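Local structure of EreC (Klebsiella pneumoniae, 6XCQ) at residues Met31-Gln43 with Tyr382-Leu396. The protein probably inactivates macrolide antibiotics such as erythromycin by hydrolysing the ester of their lactone ring, thereby conferring resistance. The protein carries 1 engineered substitution. Numbering follows the deposited sequence. Where two conformers were deposited one is given.
Sequences MTWRTTRTLLQPQ and YIIDACGTEDSCLTL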
loop_
_atom_site.group_PDB
_atom_site.type_symbol
_atom_site.label_atom_id
_atom_site.label_comp_id
_atom_site.label_asym_id
_atom_site.label_seq_id
_atom_site.Cartn_x
_atom_site.Cartn_y
_atom_site.Cartn_z
ATOM N N MET A 31 -7.350 -18.292 -24.814
ATOM C CA MET A 31 -6.976 -16.980 -25.333
ATOM C C MET A 31 -6.940 -15.922 -24.220
ATOM O O MET A 31 -6.407 -14.820 -24.402
ATOM C CB MET A 31 -7.942 -16.548 -26.441
ATOM N N THR A 32 -7.509 -16.252 -23.060
ATOM C CA THR A 32 -7.566 -15.305 -21.954
ATOM C C THR A 32 -6.760 -15.760 -20.741
ATOM O O THR A 32 -6.836 -15.125 -19.683
ATOM C CB THR A 32 -9.019 -15.039 -21.565
ATOM O OG1 THR A 32 -9.641 -16.266 -21.190
ATOM C CG2 THR A 32 -9.775 -14.447 -22.745
ATOM N N TRP A 33 -6.023 -16.861 -20.858
ATOM C CA TRP A 33 -5.148 -17.353 -19.809
ATOM C C TRP A 33 -3.801 -17.702 -20.424
ATOM O O TRP A 33 -3.676 -17.850 -21.642
ATOM C CB TRP A 33 -5.741 -18.577 -19.110
ATOM C CG TRP A 33 -6.022 -19.712 -20.048
ATOM C CD1 TRP A 33 -7.163 -19.915 -20.765
ATOM C CD2 TRP A 33 -5.144 -20.796 -20.374
ATOM N NE1 TRP A 33 -7.052 -21.059 -21.519
ATOM C CE2 TRP A 33 -5.822 -21.621 -21.293
ATOM C CE3 TRP A 33 -3.851 -21.151 -19.977
ATOM C CZ2 TRP A 33 -5.250 -22.781 -21.824
ATOM C CZ3 TRP A 33 -3.285 -22.310 -20.502
ATOM C CH2 TRP A 33 -3.983 -23.104 -21.414
ATOM N N ARG A 34 -2.789 -17.835 -19.568
ATOM C CA ARG A 34 -1.444 -18.143 -20.030
ATOM C C ARG A 34 -0.652 -18.768 -18.889
ATOM O O ARG A 34 -0.647 -18.240 -17.777
ATOM C CB ARG A 34 -0.744 -16.882 -20.546
ATOM C CG ARG A 34 0.692 -17.097 -21.004
ATOM C CD ARG A 34 0.753 -17.970 -22.252
ATOM N NE ARG A 34 1.928 -17.656 -23.061
ATOM C CZ ARG A 34 3.108 -18.260 -22.937
ATOM N NH1 ARG A 34 3.273 -19.223 -22.039
ATOM N NH2 ARG A 34 4.121 -17.899 -23.715
ATOM N N THR A 35 0.009 -19.889 -19.162
ATOM C CA THR A 35 0.939 -20.459 -18.198
ATOM C C THR A 35 2.245 -19.680 -18.268
ATOM O O THR A 35 2.772 -19.440 -19.358
ATOM C CB THR A 35 1.193 -21.941 -18.501
ATOM O OG1 THR A 35 -0.002 -22.692 -18.275
ATOM C CG2 THR A 35 2.296 -22.501 -17.619
ATOM N N THR A 36 2.755 -19.238 -17.122
ATOM C CA THR A 36 4.013 -18.494 -17.113
ATOM C C THR A 36 5.033 -19.279 -16.307
ATOM O O THR A 36 4.906 -19.407 -15.083
ATOM C CB THR A 36 3.849 -17.075 -16.572
ATOM O OG1 THR A 36 5.150 -16.531 -16.310
ATOM C CG2 THR A 36 3.004 -17.040 -15.306
ATOM N N ARG A 37 6.043 -19.803 -16.997
ATOM C CA ARG A 37 7.087 -20.571 -16.330
ATOM C C ARG A 37 8.202 -19.696 -15.764
ATOM O O ARG A 37 8.960 -20.160 -14.907
ATOM C CB ARG A 37 7.645 -21.612 -17.306
ATOM C CG ARG A 37 6.489 -22.341 -17.978
ATOM C CD ARG A 37 6.812 -23.680 -18.554
ATOM N NE ARG A 37 5.655 -24.128 -19.324
ATOM C CZ ARG A 37 4.638 -24.827 -18.820
ATOM N NH1 ARG A 37 4.636 -25.201 -17.540
ATOM N NH2 ARG A 37 3.629 -25.172 -19.606
ATOM N N THR A 38 8.307 -18.444 -16.190
ATOM C CA THR A 38 9.398 -17.598 -15.733
ATOM C C THR A 38 8.961 -16.570 -14.691
ATOM O O THR A 38 9.803 -15.797 -14.222
ATOM C CB THR A 38 10.070 -16.898 -16.928
ATOM O OG1 THR A 38 9.195 -15.917 -17.503
ATOM C CG2 THR A 38 10.449 -17.931 -18.001
ATOM N N LEU A 39 7.685 -16.573 -14.280
ATOM C CA LEU A 39 7.181 -15.505 -13.413
ATOM C C LEU A 39 7.983 -15.396 -12.120
ATOM O O LEU A 39 8.238 -14.288 -11.632
ATOM C CB LEU A 39 5.708 -15.731 -13.088
ATOM C CG LEU A 39 5.073 -14.737 -12.101
ATOM C CD1 LEU A 39 4.838 -13.387 -12.759
ATOM C CD2 LEU A 39 3.768 -15.282 -11.532
ATOM N N LEU A 40 8.399 -16.526 -11.551
ATOM C CA LEU A 40 9.107 -16.488 -10.282
ATOM C C LEU A 40 10.614 -16.385 -10.460
ATOM O O LEU A 40 11.358 -16.577 -9.495
ATOM C CB LEU A 40 8.746 -17.716 -9.443
ATOM C CG LEU A 40 7.240 -17.865 -9.198
ATOM C CD1 LEU A 40 6.940 -19.176 -8.495
ATOM C CD2 LEU A 40 6.660 -16.672 -8.425
ATOM N N GLN A 41 11.079 -16.065 -11.663
ATOM C CA GLN A 41 12.506 -15.939 -11.948
ATOM C C GLN A 41 12.752 -14.607 -12.642
ATOM O O GLN A 41 12.959 -14.554 -13.862
ATOM C CB GLN A 41 12.994 -17.135 -12.771
ATOM C CG GLN A 41 12.623 -18.458 -12.094
ATOM C CD GLN A 41 13.265 -19.657 -12.744
ATOM O OE1 GLN A 41 14.379 -19.570 -13.251
ATOM N NE2 GLN A 41 12.562 -20.791 -12.732
ATOM N N PRO A 42 12.758 -13.505 -11.880
ATOM C CA PRO A 42 12.875 -12.174 -12.499
ATOM C C PRO A 42 14.114 -11.987 -13.359
ATOM O O PRO A 42 14.086 -11.182 -14.297
ATOM C CB PRO A 42 12.902 -11.229 -11.286
ATOM C CG PRO A 42 12.328 -12.007 -10.155
ATOM C CD PRO A 42 12.676 -13.433 -10.412
ATOM N N GLN A 43 15.205 -12.686 -13.052
ATOM C CA GLN A 43 16.432 -12.579 -13.826
ATOM C C GLN A 43 16.370 -13.314 -15.158
ATOM O O GLN A 43 17.144 -12.980 -16.061
ATOM C CB GLN A 43 17.606 -13.106 -13.007
ATOM C CG GLN A 43 18.254 -12.042 -12.148
ATOM C CD GLN A 43 17.268 -11.377 -11.198
ATOM O OE1 GLN A 43 16.920 -10.201 -11.362
ATOM N NE2 GLN A 43 16.826 -12.123 -10.189
ATOM N N TYR A 382 -10.651 -22.016 -11.093
ATOM C CA TYR A 382 -10.575 -21.608 -12.491
ATOM C C TYR A 382 -9.148 -21.701 -13.010
ATOM O O TYR A 382 -8.914 -22.190 -14.120
ATOM C CB TYR A 382 -11.098 -20.179 -12.617
ATOM C CG TYR A 382 -11.104 -19.601 -14.015
ATOM C CD1 TYR A 382 -12.203 -19.765 -14.853
ATOM C CD2 TYR A 382 -10.026 -18.857 -14.483
ATOM C CE1 TYR A 382 -12.220 -19.221 -16.122
ATOM C CE2 TYR A 382 -10.034 -18.307 -15.746
ATOM C CZ TYR A 382 -11.132 -18.486 -16.559
ATOM O OH TYR A 382 -11.135 -17.940 -17.815
ATOM N N ILE A 383 -8.183 -21.216 -12.222
ATOM C CA ILE A 383 -6.769 -21.358 -12.567
ATOM C C ILE A 383 -6.420 -22.823 -12.773
ATOM O O ILE A 383 -5.745 -23.188 -13.745
ATOM C CB ILE A 383 -5.882 -20.732 -11.472
ATOM C CG1 ILE A 383 -6.079 -19.217 -11.413
ATOM C CG2 ILE A 383 -4.414 -21.089 -11.698
ATOM C CD1 ILE A 383 -5.706 -18.508 -12.673
ATOM N N ILE A 384 -6.871 -23.687 -11.857
ATOM C CA ILE A 384 -6.596 -25.118 -11.995
ATOM C C ILE A 384 -7.194 -25.657 -13.290
ATOM O O ILE A 384 -6.543 -26.411 -14.022
ATOM C CB ILE A 384 -7.118 -25.893 -10.768
ATOM C CG1 ILE A 384 -6.324 -25.519 -9.515
ATOM C CG2 ILE A 384 -6.998 -27.380 -10.998
ATOM C CD1 ILE A 384 -6.963 -26.031 -8.227
ATOM N N ASP A 385 -8.435 -25.261 -13.601
ATOM C CA ASP A 385 -9.096 -25.724 -14.821
ATOM C C ASP A 385 -8.456 -25.153 -16.081
ATOM O O ASP A 385 -8.455 -25.808 -17.129
ATOM C CB ASP A 385 -10.580 -25.347 -14.795
ATOM C CG ASP A 385 -11.339 -26.009 -13.656
ATOM O OD1 ASP A 385 -10.841 -27.000 -13.094
ATOM O OD2 ASP A 385 -12.442 -25.530 -13.319
ATOM N N ALA A 386 -7.937 -23.932 -16.015
ATOM C CA ALA A 386 -7.378 -23.291 -17.198
ATOM C C ALA A 386 -5.929 -23.701 -17.405
ATOM O O ALA A 386 -5.578 -24.315 -18.423
ATOM C CB ALA A 386 -7.482 -21.767 -17.066
ATOM N N CYS A 387 -5.083 -23.372 -16.429
ATOM C CA CYS A 387 -3.640 -23.497 -16.538
ATOM C C CYS A 387 -3.093 -24.802 -15.983
ATOM O O CYS A 387 -1.970 -25.167 -16.331
ATOM C CB CYS A 387 -2.972 -22.343 -15.790
ATOM S SG CYS A 387 -2.900 -20.797 -16.690
ATOM N N GLY A 388 -3.844 -25.495 -15.116
ATOM C CA GLY A 388 -3.293 -26.578 -14.327
ATOM C C GLY A 388 -2.569 -26.055 -13.092
ATOM O O GLY A 388 -2.620 -24.868 -12.746
ATOM N N THR A 389 -1.877 -26.970 -12.412
ATOM C CA THR A 389 -1.208 -26.661 -11.153
ATOM C C THR A 389 0.306 -26.728 -11.265
ATOM O O THR A 389 0.992 -26.661 -10.245
ATOM C CB THR A 389 -1.664 -27.619 -10.050
ATOM O OG1 THR A 389 -1.226 -28.957 -10.368
ATOM C CG2 THR A 389 -3.184 -27.575 -9.890
ATOM N N GLU A 390 0.844 -26.880 -12.471
ATOM C CA GLU A 390 2.273 -27.147 -12.613
ATOM C C GLU A 390 3.112 -25.911 -12.296
ATOM O O GLU A 390 3.903 -25.910 -11.342
ATOM C CB GLU A 390 2.546 -27.657 -14.026
ATOM C CG GLU A 390 3.990 -27.760 -14.399
ATOM C CD GLU A 390 4.240 -29.002 -15.196
ATOM O OE1 GLU A 390 4.778 -29.962 -14.618
ATOM O OE2 GLU A 390 3.860 -29.031 -16.381
ATOM N N ASP A 391 2.967 -24.852 -13.093
ATOM C CA ASP A 391 3.699 -23.607 -12.844
ATOM C C ASP A 391 2.712 -22.483 -12.510
ATOM O O ASP A 391 1.579 -22.768 -12.115
ATOM C CB ASP A 391 4.566 -23.243 -14.059
ATOM C CG ASP A 391 5.818 -24.114 -14.180
ATOM O OD1 ASP A 391 6.496 -24.359 -13.161
ATOM O OD2 ASP A 391 6.134 -24.538 -15.311
ATOM N N SER A 392 3.109 -21.212 -12.676
ATOM C CA SER A 392 2.198 -20.109 -12.404
ATOM C C SER A 392 1.313 -19.798 -13.602
ATOM O O SER A 392 1.545 -20.249 -14.721
ATOM C CB SER A 392 2.950 -18.832 -12.021
ATOM O OG SER A 392 3.841 -19.070 -10.963
ATOM N N CYS A 393 0.332 -18.934 -13.368
ATOM C CA CYS A 393 -0.700 -18.689 -14.359
ATOM C C CYS A 393 -1.092 -17.216 -14.349
ATOM O O CYS A 393 -1.148 -16.582 -13.297
ATOM C CB CYS A 393 -1.917 -19.576 -14.079
ATOM S SG CYS A 393 -3.257 -19.375 -15.275
ATOM N N LEU A 394 -1.404 -16.689 -15.530
ATOM C CA LEU A 394 -1.877 -15.318 -15.689
ATOM C C LEU A 394 -3.159 -15.338 -16.510
ATOM O O LEU A 394 -3.177 -15.912 -17.603
ATOM C CB LEU A 394 -0.806 -14.474 -16.382
ATOM C CG LEU A 394 -1.018 -13.004 -16.698
ATOM C CD1 LEU A 394 -1.388 -12.240 -15.444
ATOM C CD2 LEU A 394 0.271 -12.473 -17.286
ATOM N N THR A 395 -4.226 -14.719 -15.989
ATOM C CA THR A 395 -5.539 -14.761 -16.614
ATOM C C THR A 395 -6.195 -13.389 -16.560
ATOM O O THR A 395 -6.054 -12.661 -15.575
ATOM C CB THR A 395 -6.460 -15.811 -15.954
ATOM O OG1 THR A 395 -7.645 -15.971 -16.742
ATOM C CG2 THR A 395 -6.883 -15.404 -14.554
ATOM N N LEU A 396 -6.882 -13.028 -17.643
ATOM C CA LEU A 396 -7.781 -11.884 -17.603
ATOM C C LEU A 396 -9.077 -12.295 -16.918
ATOM O O LEU A 396 -9.354 -13.477 -16.733
ATOM C CB LEU A 396 -8.063 -11.363 -19.008
ATOM C CG LEU A 396 -6.827 -11.153 -19.881
ATOM C CD1 LEU A 396 -7.255 -10.785 -21.294
ATOM C CD2 LEU A 396 -5.886 -10.088 -19.305
HETATM O O HOH W 1 6.089 -20.427 -11.961
HETATM O O HOH W 2 2.354 -26.783 -17.681
#
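Arg37 NH1 is held by two groups, Asp391 OD2 at 2.8 Å in a salt bridge and a water that also bonds to Glu390 OE2. This salt bridge lies at one end of an antiparallel beta ladder in which strand 33-36, an edge strand of the mixed sheet, pairs with strand 392-396, which hydrogen-bonds on its other side to strand 423-427. The arginine chain runs extended from CG to NE (chi3 -171°), bringing NH1 to the anti side of the carboxylate; OD2 lies near the guanidinium plane, although the two planar groups are turned 67° apart. Thr35 CG2 lies over one face of that guanidinium, toward its rim. In the ladder, Leu394 N donates to Arg34 O at 2.8 Å, and Thr36 N reaches Ser392 O from above the carbonyl plane; Leu396 N donates to Thr32 O, one residue before strand 33-36. On the face carrying Thr36 and Ser392, Leu39 CD2, from the loop after the strand, packs 3.7 Å from Ser392 CB, while Thr36 OG1 is hydrogen-bonded to Glu49 OE1. The other face carries Trp33; in the conformer given, its indole lies across the end of helix 379-387, with Ala386 CB in CH-pi contact over the five-membered ring. Cys387 SG, oblique to that indole, ties helix to strand through its 2.0 Å disulfide bond to Cys393 SG.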